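Local coordinates for protein TarM (Staphylococcus aureus subsp. aureus 21178, PDB 4X7R) that is a GT-B-fold glycosyltransferase with two Rossmann-like domains, each built round a parallel sheet, and a long antiparallel sheet inserted within the first domain, at residues A[4-9]-A[224-229]; A[246-251]-A[264-269]; A[277-282]-A[297-302]. The protein carries 1 engineered substitution. All blocks are in the same frame, centred on the assembly; numbering follows the deposited sequence.

Contact 1: A[4-9]-A[224-229]. With SUS (2-deoxy-3,6-di-O-sulfo-2-(sulfoamino)-alpha-D-glucopyranose), chain C; BDP (beta-D-glucopyranuronic acid), chain B.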
loop_
_atom_site.group_PDB
_atom_site.type_symbol
_atom_site.label_atom_id
_atom_site.label_comp_id
_atom_site.label_asym_id
_atom_site.label_seq_id
_atom_site.Cartn_x
_atom_site.Cartn_y
_atom_site.Cartn_z
ATOM N N ILE A 4 7.556 -1.010 -19.111
ATOM C CA ILE A 4 7.877 -1.024 -17.691
ATOM C C ILE A 4 6.883 -1.856 -16.869
ATOM O O ILE A 4 5.666 -1.779 -17.081
ATOM C CB ILE A 4 8.032 0.446 -17.208
ATOM C CG1 ILE A 4 9.180 1.159 -17.973
ATOM C CG2 ILE A 4 8.253 0.526 -15.709
ATOM C CD1 ILE A 4 9.258 2.673 -17.728
ATOM N N PHE A 5 7.426 -2.634 -15.913
ATOM C CA PHE A 5 6.682 -3.489 -14.982
ATOM C C PHE A 5 7.130 -3.117 -13.595
ATOM O O PHE A 5 8.306 -3.229 -13.259
ATOM C CB PHE A 5 6.928 -4.987 -15.273
ATOM C CG PHE A 5 6.573 -5.387 -16.688
ATOM C CD1 PHE A 5 7.486 -5.219 -17.725
ATOM C CD2 PHE A 5 5.337 -5.966 -16.975
ATOM C CE1 PHE A 5 7.155 -5.592 -19.037
ATOM C CE2 PHE A 5 5.002 -6.330 -18.286
ATOM C CZ PHE A 5 5.916 -6.143 -19.306
ATOM N N MET A 6 6.198 -2.601 -12.816
ATOM C CA MET A 6 6.433 -2.049 -11.492
ATOM C C MET A 6 5.812 -2.931 -10.458
ATOM O O MET A 6 4.605 -3.091 -10.428
ATOM C CB MET A 6 5.930 -0.597 -11.421
ATOM C CG MET A 6 6.442 0.239 -12.557
ATOM S SD MET A 6 6.003 1.997 -12.566
ATOM C CE MET A 6 4.281 1.974 -12.149
ATOM N N MET A 7 6.651 -3.520 -9.629
ATOM C CA MET A 7 6.297 -4.552 -8.680
ATOM C C MET A 7 6.065 -4.134 -7.273
ATOM O O MET A 7 6.845 -3.376 -6.677
ATOM C CB MET A 7 7.322 -5.673 -8.750
ATOM C CG MET A 7 7.348 -6.343 -10.107
ATOM S SD MET A 7 8.982 -7.038 -10.402
ATOM C CE MET A 7 9.213 -7.900 -8.911
ATOM N N VAL A 8 4.959 -4.616 -6.749
ATOM C CA VAL A 8 4.516 -4.383 -5.369
ATOM C C VAL A 8 3.729 -5.624 -4.898
ATOM O O VAL A 8 3.245 -6.408 -5.725
ATOM C CB VAL A 8 3.701 -3.054 -5.285
ATOM C CG1 VAL A 8 2.329 -3.141 -5.981
ATOM C CG2 VAL A 8 3.560 -2.562 -3.859
ATOM N N HIS A 9 3.608 -5.806 -3.582
ATOM C CA HIS A 9 2.856 -6.914 -3.020
ATOM C C HIS A 9 1.418 -6.968 -3.568
ATOM O O HIS A 9 1.024 -7.985 -4.141
ATOM C CB HIS A 9 2.840 -6.785 -1.487
ATOM C CG HIS A 9 1.912 -7.738 -0.819
ATOM N ND1 HIS A 9 1.938 -9.093 -1.111
ATOM C CD2 HIS A 9 0.984 -7.511 0.140
ATOM C CE1 HIS A 9 0.994 -9.635 -0.363
ATOM N NE2 HIS A 9 0.402 -8.729 0.417
ATOM N N ILE A 224 10.843 -2.529 -12.342
ATOM C CA ILE A 224 11.071 -1.593 -11.244
ATOM C C ILE A 224 10.439 -2.223 -10.035
ATOM O O ILE A 224 9.232 -2.449 -10.026
ATOM C CB ILE A 224 10.531 -0.147 -11.485
ATOM C CG1 ILE A 224 11.214 0.517 -12.691
ATOM C CG2 ILE A 224 10.702 0.717 -10.197
ATOM C CD1 ILE A 224 10.561 1.830 -13.139
ATOM N N CYS A 225 11.226 -2.502 -9.023
ATOM C CA CYS A 225 10.654 -3.086 -7.838
ATOM C C CYS A 225 10.462 -2.005 -6.797
ATOM O O CYS A 225 11.435 -1.392 -6.355
ATOM C CB CYS A 225 11.494 -4.244 -7.313
ATOM S SG CYS A 225 10.835 -4.961 -5.787
ATOM N N ASP A 226 9.195 -1.765 -6.435
ATOM C CA ASP A 226 8.761 -0.769 -5.454
ATOM C C ASP A 226 8.557 -1.362 -4.072
ATOM O O ASP A 226 8.965 -0.764 -3.072
ATOM C CB ASP A 226 7.492 -0.069 -5.953
ATOM C CG ASP A 226 7.767 0.954 -7.030
ATOM O OD1 ASP A 226 8.380 1.997 -6.708
ATOM O OD2 ASP A 226 7.390 0.703 -8.209
ATOM N N GLY A 227 7.905 -2.517 -4.002
ATOM C CA GLY A 227 7.694 -3.190 -2.721
ATOM C C GLY A 227 8.997 -3.809 -2.267
ATOM O O GLY A 227 9.546 -4.648 -2.982
ATOM N N PRO A 228 9.587 -3.363 -1.143
ATOM C CA PRO A 228 10.913 -3.904 -0.748
ATOM C C PRO A 228 10.968 -5.409 -0.507
ATOM O O PRO A 228 11.952 -6.065 -0.876
ATOM C CB PRO A 228 11.275 -3.090 0.504
ATOM C CG PRO A 228 9.956 -2.576 1.038
ATOM C CD PRO A 228 9.106 -2.337 -0.187
ATOM N N GLY A 229 9.916 -5.956 0.109
ATOM C CA GLY A 229 9.854 -7.387 0.373
ATOM C C GLY A 229 9.730 -8.195 -0.912
ATOM O O GLY A 229 10.020 -9.398 -0.915
HETATM N N2 SUS C . 4.889 -11.767 -0.084
HETATM C C1 SUS C . 3.891 -12.062 2.147
HETATM S S1 SUS C . 3.813 -12.346 -1.356
HETATM C C2 SUS C . 4.093 -11.120 0.974
HETATM S S2 SUS C . 0.519 -8.566 4.866
HETATM C C3 SUS C . 4.756 -9.811 1.455
HETATM O O3 SUS C . 4.857 -8.862 0.372
HETATM S S3 SUS C . 6.245 -8.474 -0.135
HETATM C C4 SUS C . 4.019 -9.174 2.641
HETATM O O4 SUS C . 4.870 -8.145 3.106
HETATM C C5 SUS C . 3.759 -10.245 3.760
HETATM O O5 SUS C . 3.102 -11.409 3.177
HETATM C C6 SUS C . 2.793 -9.782 4.849
HETATM O O6 SUS C . 1.574 -9.441 4.214
HETATM O O1S SUS C . 3.187 -11.147 -2.062
HETATM O O2S SUS C . 4.670 -13.177 -2.299
HETATM O O3S SUS C . 2.701 -13.208 -0.760
HETATM O O4S SUS C . -0.523 -8.210 3.800
HETATM O O5S SUS C . -0.119 -9.345 6.019
HETATM O O6S SUS C . 1.158 -7.278 5.396
HETATM O O7S SUS C . 7.016 -7.935 1.054
HETATM O O8S SUS C . 6.162 -7.392 -1.212
HETATM O O9S SUS C . 6.963 -9.695 -0.699
HETATM C C1 BDP B . 4.101 -6.995 3.458
HETATM C C2 BDP B . 4.747 -6.333 4.706
HETATM C C3 BDP B . 4.036 -5.025 5.055
HETATM C C4 BDP B . 3.843 -4.110 3.782
HETATM C C5 BDP B . 3.215 -4.954 2.620
HETATM C C6 BDP B . 3.017 -4.139 1.324
HETATM O O2 BDP B . 4.670 -7.229 5.806
HETATM O O3 BDP B . 4.798 -4.335 6.071
HETATM O O4 BDP B . 2.920 -3.083 4.131
HETATM O O5 BDP B . 4.064 -6.098 2.335
HETATM O O6A BDP B . 4.045 -3.830 0.675
HETATM O O6B BDP B . 1.836 -3.913 0.967
#
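Ile224 and its two partners, Phe5 and Met7, give a compact example of how parallel strands interlock. Ile224 N donates to Phe5 O at 2.8 Å, nearly straight at 170°, and Ile224 O accepts a hydrogen bond from Met7 N at 2.8 Å. Met6, facing Ile224 between these bonds, adds a CA-H contact to the same carbonyl. Just beyond the end of strand 221-225, Met7 O is gripped twice, by Asp226 N at 2.9 Å and Gly227 N at 3.0 Å. Both donors lie in the carbonyl plane, the Asp226 bond being the more bent at 148°. On the face shared by Ile4, Met6 and Ile224 the packing is apolar: Ile4 CG2 meets Ile224 CD1 at 3.7 Å, the two side chains touching at an angle. Met6 brings CG to 4.2 Å from Ile224 CB, while the end of its chain leads away.

Past Val8 and Gly227 the segments part, and bound glycan takes over. With CG anti to the backbone N (chi1 170°), the His9 side chain is directed to the glycan, where C4 of SUS lies over the centre of one ring face. His9 ND1 donates to SUS O1S of the N-sulfo group at 2.6 Å, an acceptor lying at the ring edge and in its plane. Gly229 CA, partly exposed, comes close to O7S of the 3-O-sulfo group.

Helix 17-31 packs on the face of Ile4, Met6 and Ile224, with Phe29 and Arg25 among its contacts. Strand 3-7 pairs with strand 36-40 along its other edge, and strand 221-225 continues the sheet to strand 243-247. The contact therefore lies where the strand order of this Rossmann-like sheet reverses, the usual place for a ligand crevice.

Contact 2: A[246-251]-A[264-269]. With 3YW ((2S)-2,3-dihydroxypropyl 2-acetamido-2-deoxy-alpha-D-glucopyranoside), chain F.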
loop_
_atom_site.group_PDB
_atom_site.type_symbol
_atom_site.label_atom_id
_atom_site.label_comp_id
_atom_site.label_asym_id
_atom_site.label_seq_id
_atom_site.Cartn_x
_atom_site.Cartn_y
_atom_site.Cartn_z
ATOM N N GLY A 246 15.473 -1.064 -8.318
ATOM C CA GLY A 246 14.817 -1.133 -7.016
ATOM C C GLY A 246 14.570 0.297 -6.594
ATOM O O GLY A 246 15.477 1.122 -6.730
ATOM N N VAL A 247 13.327 0.632 -6.157
ATOM C CA VAL A 247 13.047 1.976 -5.636
ATOM C C VAL A 247 12.871 1.841 -4.120
ATOM O O VAL A 247 11.989 1.103 -3.679
ATOM C CB VAL A 247 11.829 2.716 -6.286
ATOM C CG1 VAL A 247 11.528 4.033 -5.556
ATOM C CG2 VAL A 247 12.040 2.973 -7.783
ATOM N N ILE A 248 13.711 2.535 -3.339
ATOM C CA ILE A 248 13.610 2.569 -1.874
ATOM C C ILE A 248 12.705 3.771 -1.512
ATOM O O ILE A 248 12.967 4.906 -1.902
ATOM C CB ILE A 248 14.995 2.515 -1.199
ATOM C CG1 ILE A 248 15.528 1.038 -1.330
ATOM C CG2 ILE A 248 14.900 2.947 0.277
ATOM C CD1 ILE A 248 16.874 0.765 -0.967
ATOM N N HIS A 249 11.568 3.485 -0.898
ATOM C CA HIS A 249 10.564 4.510 -0.607
ATOM C C HIS A 249 10.678 5.080 0.814
ATOM O O HIS A 249 10.013 6.065 1.137
ATOM C CB HIS A 249 9.152 3.933 -0.824
ATOM C CG HIS A 249 8.811 3.724 -2.257
ATOM N ND1 HIS A 249 8.211 4.720 -3.000
ATOM C CD2 HIS A 249 9.009 2.644 -3.045
ATOM C CE1 HIS A 249 8.045 4.214 -4.212
ATOM N NE2 HIS A 249 8.517 2.969 -4.285
ATOM N N VAL A 250 11.511 4.489 1.639
ATOM C CA VAL A 250 11.576 4.842 3.070
ATOM C C VAL A 250 12.994 5.175 3.543
ATOM O O VAL A 250 13.975 4.862 2.874
ATOM C CB VAL A 250 10.991 3.666 3.931
ATOM C CG1 VAL A 250 9.539 3.325 3.547
ATOM C CG2 VAL A 250 11.854 2.406 3.799
ATOM N N ASN A 251 13.090 5.700 4.753
ATOM C CA ASN A 251 14.364 5.860 5.415
ATOM C C ASN A 251 14.824 4.394 5.682
ATOM O O ASN A 251 14.060 3.588 6.235
ATOM C CB ASN A 251 14.192 6.661 6.723
ATOM C CG ASN A 251 15.490 6.964 7.431
ATOM O OD1 ASN A 251 16.425 6.161 7.413
ATOM N ND2 ASN A 251 15.580 8.119 8.092
ATOM N N LYS A 264 15.804 -4.743 7.293
ATOM C CA LYS A 264 16.252 -5.939 6.569
ATOM C C LYS A 264 16.021 -5.936 5.065
ATOM O O LYS A 264 16.968 -6.192 4.331
ATOM C CB LYS A 264 15.786 -7.252 7.222
ATOM C CG LYS A 264 16.950 -7.963 7.928
ATOM C CD LYS A 264 16.999 -7.783 9.450
ATOM C CE LYS A 264 17.959 -6.697 9.901
ATOM N NZ LYS A 264 17.728 -6.335 11.323
ATOM N N SER A 265 14.799 -5.643 4.606
ATOM C CA SER A 265 14.466 -5.642 3.166
ATOM C C SER A 265 15.294 -4.632 2.398
ATOM O O SER A 265 15.979 -5.008 1.450
ATOM C CB SER A 265 12.985 -5.364 2.938
ATOM O OG SER A 265 12.163 -6.292 3.619
ATOM N N GLU A 266 15.288 -3.358 2.858
ATOM C CA GLU A 266 16.052 -2.256 2.250
ATOM C C GLU A 266 17.543 -2.521 2.259
ATOM O O GLU A 266 18.204 -2.204 1.276
ATOM C CB GLU A 266 15.706 -0.898 2.891
ATOM C CG GLU A 266 14.320 -0.390 2.496
ATOM C CD GLU A 266 13.111 -1.048 3.148
ATOM O OE1 GLU A 266 13.296 -1.900 4.042
ATOM O OE2 GLU A 266 11.969 -0.691 2.785
ATOM N N LYS A 267 18.061 -3.187 3.306
ATOM C CA LYS A 267 19.504 -3.503 3.413
ATOM C C LYS A 267 19.938 -4.464 2.304
ATOM O O LYS A 267 21.012 -4.297 1.710
ATOM C CB LYS A 267 19.835 -4.072 4.795
ATOM C CG LYS A 267 21.312 -4.419 5.015
ATOM C CD LYS A 267 21.591 -4.705 6.485
ATOM C CE LYS A 267 22.892 -5.444 6.675
ATOM N NZ LYS A 267 22.739 -6.915 6.484
ATOM N N TYR A 268 19.082 -5.459 2.025
ATOM C CA TYR A 268 19.302 -6.439 0.964
ATOM C C TYR A 268 19.280 -5.786 -0.435
ATOM O O TYR A 268 20.095 -6.128 -1.287
ATOM C CB TYR A 268 18.285 -7.588 1.088
ATOM C CG TYR A 268 18.549 -8.723 0.129
ATOM C CD1 TYR A 268 19.617 -9.597 0.327
ATOM C CD2 TYR A 268 17.729 -8.932 -0.975
ATOM C CE1 TYR A 268 19.866 -10.643 -0.560
ATOM C CE2 TYR A 268 17.959 -9.981 -1.858
ATOM C CZ TYR A 268 19.029 -10.834 -1.650
ATOM O OH TYR A 268 19.256 -11.853 -2.541
ATOM N N ILE A 269 18.372 -4.841 -0.664
ATOM C CA ILE A 269 18.293 -4.104 -1.922
ATOM C C ILE A 269 19.599 -3.302 -2.131
ATOM O O ILE A 269 20.274 -3.484 -3.151
ATOM C CB ILE A 269 17.019 -3.212 -1.981
ATOM C CG1 ILE A 269 15.725 -4.080 -1.849
ATOM C CG2 ILE A 269 16.976 -2.367 -3.279
ATOM C CD1 ILE A 269 14.471 -3.291 -1.605
HETATM O O3A 3YW F . 6.761 0.752 3.431
HETATM C C4A 3YW F . 5.617 3.682 1.394
HETATM C C5A 3YW F . 5.896 2.838 2.614
HETATM O O5 3YW F . 6.775 6.094 -0.124
HETATM C C6A 3YW F . 6.598 1.548 2.267
HETATM C C5 3YW F . 6.320 7.417 -0.438
HETATM C C6 3YW F . 6.292 7.514 -1.945
HETATM C C4 3YW F . 7.239 8.423 0.249
HETATM O O6 3YW F . 7.570 7.277 -2.517
HETATM C C3 3YW F . 7.059 8.282 1.757
HETATM O O4 3YW F . 6.890 9.749 -0.135
HETATM O O3 3YW F . 7.910 9.176 2.475
HETATM O O7 3YW F . 8.717 6.408 4.562
HETATM C C7 3YW F . 7.497 6.510 4.636
HETATM C C8 3YW F . 6.777 6.488 5.951
HETATM N N2 3YW F . 6.731 6.655 3.554
HETATM C C2 3YW F . 7.270 6.839 2.216
HETATM C C1 3YW F . 6.747 5.752 1.258
HETATM O O1 3YW F . 5.584 5.086 1.659
HETATM O O2 3YW F . 4.660 2.555 3.270
HETATM O O HOH W 1 11.405 0.709 0.415
#
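Gly246 meets the helix through Ile269, whose CG2 is 4.5 Å from Gly246 CA; with no side chain on the strand here, the branched residue can settle close to its backbone. Val247 turns from the helix, and its CG1 lies over one face of the His249 ring, offset toward the rim. Ile248 carries most of the apolar packing. Its side chain and that of Ile269 slide past each other in opposite directions, with Ile248 CD1 3.9 Å from Ile269 CG2. On the other branch, Ile248 CG2 lies 4.0 Å from Glu266 CG.

This is the strand-to-helix packing of a beta-alpha-beta crossover, in which strand 243-247 leads through helix 264-271 to the neighbouring parallel strand 278-281. As is common in Rossmann-like domains, the loop leaving the strand's C-terminal end lines a ligand site.

His249 belongs to that loop. Its backbone N donates to a water at 3.1 Å, and the water donates in turn to Glu266 OE2 at 2.8 Å, a water bridge between the loop backbone and the helix. The imidazole meets the ligand: ND1 is hydrogen-bonded to O6 of 3YW at 2.7 Å, the hydroxyl lying in the ring plane at its edge, while NE2 is held by Asp226.

Val250 splits its two methyls between helix and ligand. CG1 comes within 3.3 Å of 3YW O7, and CG2, in the crowded position between N and C, lies 3.3 Å from Glu266 OE2. The bend of Glu266 at chi2 (75°) places CD there, the two side chains crossing at about a right angle. Next along, Asn251 ND2 is hydrogen-bonded to Lys425 O, just beyond strand 419-422 of the second parallel sheet.

Contact 3: A[277-282]-A[297-302]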
loop_
_atom_site.group_PDB
_atom_site.type_symbol
_atom_site.label_atom_id
_atom_site.label_comp_id
_atom_site.label_asym_id
_atom_site.label_seq_id
_atom_site.Cartn_x
_atom_site.Cartn_y
_atom_site.Cartn_z
ATOM N N ASN A 277 20.521 -2.785 -12.431
ATOM C CA ASN A 277 20.771 -1.531 -13.135
ATOM C C ASN A 277 20.827 -0.313 -12.212
ATOM O O ASN A 277 21.487 0.671 -12.540
ATOM C CB ASN A 277 19.830 -1.348 -14.322
ATOM C CG ASN A 277 19.912 -2.466 -15.310
ATOM O OD1 ASN A 277 19.436 -3.568 -15.056
ATOM N ND2 ASN A 277 20.508 -2.190 -16.460
ATOM N N GLY A 278 20.221 -0.412 -11.031
ATOM C CA GLY A 278 20.251 0.692 -10.097
ATOM C C GLY A 278 19.258 0.626 -8.965
ATOM O O GLY A 278 18.189 0.020 -9.074
ATOM N N VAL A 279 19.629 1.265 -7.857
ATOM C CA VAL A 279 18.770 1.396 -6.689
ATOM C C VAL A 279 18.476 2.889 -6.564
ATOM O O VAL A 279 19.394 3.720 -6.507
ATOM C CB VAL A 279 19.388 0.740 -5.438
ATOM C CG1 VAL A 279 18.646 1.153 -4.158
ATOM C CG2 VAL A 279 19.392 -0.790 -5.596
ATOM N N ILE A 280 17.188 3.225 -6.612
ATOM C CA ILE A 280 16.710 4.604 -6.576
ATOM C C ILE A 280 16.266 4.996 -5.184
ATOM O O ILE A 280 15.550 4.244 -4.525
ATOM C CB ILE A 280 15.602 4.871 -7.661
ATOM C CG1 ILE A 280 16.195 4.989 -9.089
ATOM C CG2 ILE A 280 14.783 6.161 -7.353
ATOM C CD1 ILE A 280 16.660 3.752 -9.761
ATOM N N VAL A 281 16.706 6.185 -4.738
ATOM C CA VAL A 281 16.281 6.794 -3.486
ATOM C C VAL A 281 15.644 8.114 -3.861
ATOM O O VAL A 281 15.920 8.634 -4.934
ATOM C CB VAL A 281 17.341 6.882 -2.370
ATOM C CG1 VAL A 281 17.755 5.485 -1.917
ATOM C CG2 VAL A 281 18.550 7.724 -2.790
ATOM N N LEU A 282 14.803 8.662 -2.988
ATOM C CA LEU A 282 14.042 9.844 -3.336
ATOM C C LEU A 282 14.728 11.176 -3.106
ATOM O O LEU A 282 14.291 12.174 -3.690
ATOM C CB LEU A 282 12.659 9.808 -2.670
ATOM C CG LEU A 282 11.796 8.546 -2.960
ATOM C CD1 LEU A 282 10.693 8.413 -1.912
ATOM C CD2 LEU A 282 11.222 8.587 -4.378
ATOM N N GLU A 297 27.904 1.418 -5.497
ATOM C CA GLU A 297 27.978 2.655 -6.281
ATOM C C GLU A 297 26.657 3.029 -6.972
ATOM O O GLU A 297 26.332 4.222 -7.048
ATOM C CB GLU A 297 29.112 2.563 -7.311
ATOM C CG GLU A 297 30.494 2.812 -6.716
ATOM C CD GLU A 297 31.682 2.412 -7.572
ATOM O OE1 GLU A 297 31.483 1.694 -8.581
ATOM O OE2 GLU A 297 32.823 2.779 -7.207
ATOM N N ASN A 298 25.897 2.001 -7.453
ATOM C CA ASN A 298 24.633 2.093 -8.200
ATOM C C ASN A 298 23.425 2.667 -7.447
ATOM O O ASN A 298 22.335 2.098 -7.542
ATOM C CB ASN A 298 24.266 0.705 -8.759
ATOM C CG ASN A 298 24.732 0.414 -10.154
ATOM O OD1 ASN A 298 25.513 1.149 -10.752
ATOM N ND2 ASN A 298 24.268 -0.697 -10.695
ATOM N N ILE A 299 23.597 3.791 -6.755
ATOM C CA ILE A 299 22.558 4.492 -6.008
ATOM C C ILE A 299 22.268 5.793 -6.746
ATOM O O ILE A 299 23.177 6.580 -6.993
ATOM C CB ILE A 299 22.983 4.743 -4.521
ATOM C CG1 ILE A 299 23.610 3.482 -3.856
ATOM C CG2 ILE A 299 21.833 5.341 -3.701
ATOM C CD1 ILE A 299 22.675 2.147 -3.717
ATOM N N PHE A 300 21.019 6.008 -7.103
ATOM C CA PHE A 300 20.636 7.184 -7.864
ATOM C C PHE A 300 19.503 7.903 -7.180
ATOM O O PHE A 300 18.639 7.256 -6.600
ATOM C CB PHE A 300 20.227 6.765 -9.306
ATOM C CG PHE A 300 21.298 5.983 -10.036
ATOM C CD1 PHE A 300 22.415 6.626 -10.567
ATOM C CD2 PHE A 300 21.207 4.596 -10.167
ATOM C CE1 PHE A 300 23.401 5.901 -11.247
ATOM C CE2 PHE A 300 22.189 3.872 -10.849
ATOM C CZ PHE A 300 23.284 4.524 -11.373
ATOM N N THR A 301 19.543 9.239 -7.177
ATOM C CA THR A 301 18.473 10.020 -6.589
ATOM C C THR A 301 17.489 10.372 -7.679
ATOM O O THR A 301 17.875 10.952 -8.697
ATOM C CB THR A 301 18.997 11.296 -5.918
ATOM O OG1 THR A 301 19.788 10.940 -4.785
ATOM C CG2 THR A 301 17.858 12.235 -5.487
ATOM N N ILE A 302 16.228 9.979 -7.500
ATOM C CA ILE A 302 15.163 10.390 -8.413
ATOM C C ILE A 302 13.957 10.665 -7.525
ATOM O O ILE A 302 13.445 9.745 -6.918
ATOM C CB ILE A 302 14.824 9.391 -9.585
ATOM C CG1 ILE A 302 16.055 8.940 -10.375
ATOM C CG2 ILE A 302 13.761 9.999 -10.532
ATOM C CD1 ILE A 302 15.752 7.936 -11.514
HETATM O O HOH W 2 24.626 1.162 -13.933
#
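Ile280 and Ile302 cross obliquely at the apolar centre, Ile302 CD1 resting 3.8 Å from Ile280 CG1. Phe300 shares this face, and helix 480-492 packs on it with Ile483, Trp487 and Leu490. On the reverse face Val279 and Ile299 lie side by side, pointing the same way. Ile299 is bent at chi2 (-62°), which sets CD1 4.0 Å from Val279 CB, and its CG2 meets Val281 CG2.

Between the faces runs a regular parallel ladder. Val279 N donates to Asn298 O at 2.8 Å, and Phe300 N to Val279 O, Val281 N to Phe300 O and Ile302 N to Val281 O continue the alternation, the axes of strands 278-281 and 299-301 being 36° apart. The pair closes a beta-alpha-beta crossover through helix 284-293, strand 299-301 being the outermost of the sheet within the chain. A C-terminal helix returning to pack on the N-terminal domain, as 480-492 does here, is a hallmark of the GT-B fold.

Toward the start of the strands the Phe300 ring presents its edge to Gly278, with CE2 3.8 Å from Gly278 CA, which lies near the ring plane. At the other end Thr301 OG1 is hydrogen-bonded to Thr283 O; beside Gly278, Asn298 ND2 is bonded to Ala273 O. At the partly exposed Asn277 and Asn298, a water weakly bridges Asn277 O and Asn298 OD1.

In the fold
The three contacts follow one another across a single parallel sheet, contact 2 lying between the others with its centre about 11 Å from each; the centres of contacts 1 and 3 are about 15 Å apart. Contact 1 joins contact 2 through a probable backbone bond, Cys225 O to Val247 N at 2.8 Å, and through Asp226 OD1 to His249 NE2 at 2.6 Å, the latter probably helping to orient a histidine of the 3YW pocket. Contact 3 adjoins contact 2 through a probable backbone hydrogen bond, Ile280 N to Gly246 O at 2.7 Å. Ligands gather at the C-terminal strand ends: glycan by contact 1, 3YW by contact 2, while the Leu282 side chain of contact 3 comes within about 3 Å of 3YW.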